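Local coordinates for shikimate dehydrogenase-like protein HI_0607 (Haemophilus influenzae, PDB 1NPY) that catalyses the NADP(+)-dependent oxidation of shikimate to 3-dehydroshikimate in vitro, though so weakly that shikimate may not be its biological substrate, at residues Thr183-Gly186 / Lys191-Met194; Ala209-Val212 / Glu218-Phe221. All blocks are in the same frame, centred on the assembly; numbering follows the deposited sequence.

Contact 1. Residues Thr183-Gly186 / Lys191-Met194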
ATOM      1  N   THR A 183      -4.803   4.683  10.444  1.00 13.52           N
ATOM      2  CA  THR A 183      -4.015   4.980  11.643  1.00 13.26           C
ATOM      3  C   THR A 183      -3.261   3.731  12.079  1.00 14.05           C
ATOM      4  O   THR A 183      -3.493   2.629  11.562  1.00 12.95           O
ATOM      5  CB  THR A 183      -4.889   5.408  12.854  1.00 13.51           C
ATOM      6  OG1 THR A 183      -5.725   4.324  13.283  1.00 11.75           O
ATOM      7  CG2 THR A 183      -5.849   6.563  12.603  1.00 14.13           C
ATOM      8  N   SER A 184      -2.394   3.883  13.083  1.00 14.02           N
ATOM      9  CA  SER A 184      -1.814   2.749  13.793  1.00 15.26           C
ATOM     10  C   SER A 184      -2.736   2.027  14.786  1.00 13.93           C
ATOM     11  O   SER A 184      -2.291   1.102  15.471  1.00 13.94           O
ATOM     12  CB  SER A 184      -0.558   3.217  14.525  1.00 16.23           C
ATOM     13  OG  SER A 184      -0.952   4.252  15.405  1.00 24.03           O
ATOM     14  N   ILE A 185      -3.982   2.462  14.926  1.00 12.65           N
ATOM     15  CA  ILE A 185      -4.925   1.800  15.823  1.00 11.14           C
ATOM     16  C   ILE A 185      -5.097   0.356  15.347  1.00 11.19           C
ATOM     17  O   ILE A 185      -5.352   0.136  14.167  1.00 11.40           O
ATOM     18  CB  ILE A 185      -6.282   2.547  15.891  1.00 11.11           C
ATOM     19  CG1 ILE A 185      -6.171   3.895  16.613  1.00 13.61           C
ATOM     20  CG2 ILE A 185      -7.295   1.688  16.617  1.00 10.47           C
ATOM     21  CD1 ILE A 185      -7.346   4.808  16.406  1.00 14.82           C
ATOM     22  N   GLY A 186      -5.046  -0.602  16.272  1.00 12.06           N
ATOM     23  CA  GLY A 186      -5.112  -2.024  15.975  1.00 12.05           C
ATOM     24  C   GLY A 186      -3.807  -2.726  15.642  1.00 11.79           C
ATOM     25  O   GLY A 186      -3.772  -3.956  15.600  1.00 12.62           O
ATOM     26  N   LYS A 191       0.741   0.722  21.102  1.00 20.86           N
ATOM     27  CA  LYS A 191      -0.003   1.172  22.274  1.00 21.43           C
ATOM     28  C   LYS A 191      -1.509   1.204  22.045  1.00 20.78           C
ATOM     29  O   LYS A 191      -2.291   1.209  22.997  1.00 21.36           O
ATOM     30  CB  LYS A 191       0.497   2.535  22.752  1.00 23.28           C
ATOM     31  CG  LYS A 191       0.249   3.711  21.849  1.00 25.00           C
ATOM     32  CD  LYS A 191       0.851   4.959  22.465  1.00 29.73           C
ATOM     33  CE  LYS A 191       0.508   6.186  21.629  1.00 31.50           C
ATOM     34  NZ  LYS A 191       0.981   7.360  22.397  1.00 33.60           N
ATOM     35  N   GLU A 192      -1.918   1.165  20.780  1.00 17.98           N
ATOM     36  CA  GLU A 192      -3.337   1.154  20.466  1.00 17.83           C
ATOM     37  C   GLU A 192      -3.819  -0.175  19.892  1.00 16.08           C
ATOM     38  O   GLU A 192      -4.827  -0.217  19.184  1.00 13.97           O
ATOM     39  CB  GLU A 192      -3.607   2.288  19.478  1.00 18.66           C
ATOM     40  CG  GLU A 192      -3.467   3.670  20.100  1.00 22.01           C
ATOM     41  CD  GLU A 192      -3.673   4.763  19.071  1.00 27.09           C
ATOM     42  OE1 GLU A 192      -2.915   4.762  18.082  1.00 35.37           O
ATOM     43  OE2 GLU A 192      -4.610   5.573  19.218  1.00 30.09           O
ATOM     44  N   GLU A 193      -3.126  -1.259  20.222  1.00 14.65           N
ATOM     45  CA  GLU A 193      -3.439  -2.567  19.657  1.00 15.10           C
ATOM     46  C   GLU A 193      -4.879  -3.019  19.890  1.00 14.47           C
ATOM     47  O   GLU A 193      -5.510  -3.589  19.007  1.00 12.83           O
ATOM     48  CB  GLU A 193      -2.473  -3.619  20.193  1.00 15.24           C
ATOM     49  CG  GLU A 193      -2.585  -4.975  19.521  1.00 14.06           C
ATOM     50  CD  GLU A 193      -1.590  -6.027  19.987  1.00 15.83           C
ATOM     51  OE1 GLU A 193      -0.553  -5.724  20.613  1.00 20.95           O
ATOM     52  OE2 GLU A 193      -1.871  -7.204  19.707  1.00 23.09           O
ATOM     53  N   MET A 194      -5.404  -2.772  21.086  1.00 12.40           N
ATOM     54  CA  MET A 194      -6.726  -3.277  21.467  1.00 13.37           C
ATOM     55  C   MET A 194      -7.778  -2.182  21.370  1.00 11.71           C
ATOM     56  O   MET A 194      -8.861  -2.284  21.963  1.00 14.56           O
ATOM     57  CB  MET A 194      -6.689  -3.819  22.904  1.00 12.35           C
ATOM     58  CG  MET A 194      -5.688  -4.923  23.121  1.00 12.51           C
ATOM     59  SD  MET A 194      -5.860  -6.227  21.916  1.00 17.11           S
ATOM     60  CE  MET A 194      -4.390  -7.185  22.302  1.00 19.05           C
TER
HETATM   61  O   HOH W   1      -1.432   0.203  18.018  1.00 29.58           O
HETATM   62  O   HOH W   2      -5.140  -5.677  17.293  1.00 16.72           O

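Contact 2. Residues Ala209-Val212 / Glu218-Phe221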
ATOM      1  N   ALA A 209     -16.008  -2.090   6.075  1.00 12.46           N
ATOM      2  CA  ALA A 209     -14.900  -1.766   6.972  1.00 11.34           C
ATOM      3  C   ALA A 209     -13.577  -2.124   6.303  1.00 10.18           C
ATOM      4  O   ALA A 209     -13.357  -3.291   6.003  1.00 10.62           O
ATOM      5  CB  ALA A 209     -15.048  -2.523   8.284  1.00 11.26           C
ATOM      6  N   PHE A 210     -12.740  -1.131   6.006  1.00  8.51           N
ATOM      7  CA  PHE A 210     -11.484  -1.301   5.284  1.00  9.79           C
ATOM      8  C   PHE A 210     -10.357  -0.844   6.209  1.00 10.31           C
ATOM      9  O   PHE A 210     -10.280   0.326   6.604  1.00  9.75           O
ATOM     10  CB  PHE A 210     -11.568  -0.496   3.992  1.00  9.85           C
ATOM     11  CG  PHE A 210     -10.372  -0.563   3.059  1.00 10.92           C
ATOM     12  CD1 PHE A 210     -10.428   0.185   1.894  1.00 19.39           C
ATOM     13  CD2 PHE A 210      -9.244  -1.313   3.311  1.00 13.90           C
ATOM     14  CE1 PHE A 210      -9.367   0.177   0.997  1.00 19.43           C
ATOM     15  CE2 PHE A 210      -8.186  -1.325   2.429  1.00 18.13           C
ATOM     16  CZ  PHE A 210      -8.244  -0.571   1.273  1.00 21.55           C
ATOM     17  N   ASP A 211      -9.575  -1.799   6.688  1.00 11.59           N
ATOM     18  CA  ASP A 211      -8.516  -1.491   7.647  1.00 11.17           C
ATOM     19  C   ASP A 211      -7.222  -1.762   6.906  1.00 12.23           C
ATOM     20  O   ASP A 211      -6.923  -2.899   6.528  1.00 11.93           O
ATOM     21  CB  ASP A 211      -8.606  -2.384   8.880  1.00 11.85           C
ATOM     22  CG  ASP A 211      -7.835  -1.852  10.071  1.00 12.05           C
ATOM     23  OD1 ASP A 211      -6.934  -0.995   9.906  1.00 12.31           O
ATOM     24  OD2 ASP A 211      -8.088  -2.270  11.226  1.00 13.91           O
ATOM     25  N   VAL A 212      -6.400  -0.729   6.795  1.00 11.91           N
ATOM     26  CA  VAL A 212      -5.099  -0.878   6.165  1.00 13.60           C
ATOM     27  C   VAL A 212      -4.077  -1.540   7.085  1.00 13.98           C
ATOM     28  O   VAL A 212      -3.059  -2.062   6.640  1.00 13.61           O
ATOM     29  CB  VAL A 212      -4.620   0.468   5.598  1.00 15.18           C
ATOM     30  CG1 VAL A 212      -3.307   0.306   4.875  1.00 18.35           C
ATOM     31  CG2 VAL A 212      -5.635   1.025   4.612  1.00 17.57           C
ATOM     32  N   GLU A 218      -7.180  -9.492  12.069  1.00 16.99           N
ATOM     33  CA  GLU A 218      -8.376  -9.308  12.877  1.00 16.74           C
ATOM     34  C   GLU A 218      -8.088  -8.239  13.935  1.00 16.22           C
ATOM     35  O   GLU A 218      -7.897  -8.552  15.127  1.00 15.50           O
ATOM     36  CB  GLU A 218      -8.796 -10.635  13.514  1.00 17.37           C
ATOM     37  CG  GLU A 218      -9.207 -11.704  12.506  1.00 21.08           C
ATOM     38  CD  GLU A 218     -10.593 -11.462  11.934  1.00 23.87           C
ATOM     39  OE1 GLU A 218     -11.426 -10.838  12.622  1.00 26.96           O
ATOM     40  OE2 GLU A 218     -10.852 -11.822  10.766  1.00 29.30           O
ATOM     41  N   THR A 219      -8.015  -6.980  13.496  1.00 13.43           N
ATOM     42  CA  THR A 219      -8.023  -5.851  14.432  1.00 13.59           C
ATOM     43  C   THR A 219      -9.373  -5.746  15.151  1.00 12.53           C
ATOM     44  O   THR A 219     -10.335  -6.364  14.709  1.00 11.60           O
ATOM     45  CB  THR A 219      -7.786  -4.512  13.720  1.00 12.41           C
ATOM     46  OG1 THR A 219      -8.775  -4.376  12.690  1.00 12.39           O
ATOM     47  CG2 THR A 219      -6.423  -4.430  13.036  1.00 13.23           C
ATOM     48  N   PRO A 220      -9.496  -5.005  16.254  1.00 11.93           N
ATOM     49  CA  PRO A 220     -10.815  -4.838  16.865  1.00 11.08           C
ATOM     50  C   PRO A 220     -11.878  -4.287  15.916  1.00 10.56           C
ATOM     51  O   PRO A 220     -13.020  -4.750  15.929  1.00  9.19           O
ATOM     52  CB  PRO A 220     -10.531  -3.942  18.080  1.00 12.30           C
ATOM     53  CG  PRO A 220      -9.135  -4.246  18.412  1.00 11.43           C
ATOM     54  CD  PRO A 220      -8.463  -4.305  17.040  1.00 12.72           C
ATOM     55  N   PHE A 221     -11.480  -3.370  15.048  1.00  9.85           N
ATOM     56  CA  PHE A 221     -12.343  -2.789  14.018  1.00 10.74           C
ATOM     57  C   PHE A 221     -12.872  -3.868  13.063  1.00 10.74           C
ATOM     58  O   PHE A 221     -14.090  -3.983  12.873  1.00  8.75           O
ATOM     59  CB  PHE A 221     -11.504  -1.749  13.282  1.00 10.50           C
ATOM     60  CG  PHE A 221     -12.128  -1.140  12.045  1.00  8.48           C
ATOM     61  CD1 PHE A 221     -13.457  -0.764  11.965  1.00  9.24           C
ATOM     62  CD2 PHE A 221     -11.302  -0.827  10.985  1.00 10.88           C
ATOM     63  CE1 PHE A 221     -13.985  -0.154  10.825  1.00  9.22           C
ATOM     64  CE2 PHE A 221     -11.816  -0.213   9.844  1.00  8.46           C
ATOM     65  CZ  PHE A 221     -13.138   0.144   9.761  1.00  7.97           C
TER

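Contact 1. Residues Thr183-Gly186 / Lys191-Met194
G186 and E192 make the direct backbone link of this contact: G186 N donates to E192 O over 2.9 Å, with an N-H...O angle of 167°. The bond is nearly straight at the hydrogen, yet the donor stands 48° above the carbonyl plane. Beside it, G186 CA lies 3.4 Å from E193 O in a CA-H...O contact. The backbone turn at position 186 suits glycine, since a CB would be jammed against the carbonyl oxygen of I185. Packing is close here too where the E192 carboxylate lies against I185, OE2 being 3.5 Å from I185 CG1. E192 CG is anti to its own carbonyl carbon (chi1 -70°) and the chain runs extended from there, which carries the carboxylate along the loop to S184. I185 is buried, its side chain also meeting H125 of strand 122-125, while T183 OG1 accepts from I185 N (3.0 Å) in an ST turn. The S184 side is looser: this exposed residue, which probably takes part in NADP(+) binding as in related enzymes, gives a weak hydrogen bond, OG to E192 OE1 at 3.4 Å. One water donates to S184 O and accepts weakly from E192 N; another donates to both G186 O and E193 O. The direct G186-E192 backbone bond and the water bridges, more than the weak S184 bond, thus hold the two segments together.

Contact 2. Residues Ala209-Val212 / Glu218-Phe221
A209-D211 ends a strand and P220-F221 begins a helix, and the two backbones stay apart, their nearest CA atoms being those of D211 and F221 at 7.5 Å, so side chains bridge the gap. T219 OG1 donates to D211 OD2 across 2.7 Å, arriving on the anti side of the carboxylate and 20° out of its plane. D211 CG is anti to the backbone N (chi1 -162°), which places the carboxylate beside T219, just before the helix. Its other oxygen, OD1, accepts from V213 N and N181 ND2, so both oxygens are engaged and the group is held against rotation. T219 is the N-cap of helix 220-227, and the same OG1 accepts from I222 N. Strand, helix and the next strand, 231-233, form a beta-alpha-beta unit of the parallel, Rossmann-type sheet, and this contact anchors the first turn of its helix. F221 lays its ring edge along the strand: CE2 is 3.6 Å from F210 O, near the ring plane, and CD2 is 3.5 Å from D211 OD2. The carboxylate and ring planes are 56° apart. At the far end of the ring, F221 CZ touches A209 CB at 3.6 Å, a buried apolar contact between sheet and helix.

In the fold
Following the chain from the N terminus, strand 178-181 leads into a loop that contact 1 folds back on itself, pairing 183-186 with 191-194 across four intervening residues. Helix 200-205 and strand 208-211 follow; contact 2 then closes the connection to helix 220-227, with five residues between its segments. The loops are thus in series, neither nested nor crossed. Their centres lie about 10 Å apart, and they touch through packing: E193 O is 3.6 Å from P220 CD, and G186 O is 3.7 Å from T219 CG2. N181, at the end of strand 178-181, bonds T183 OG1 through its OD1 and D211 OD1 through its ND2, so one side chain reaches a segment of each contact.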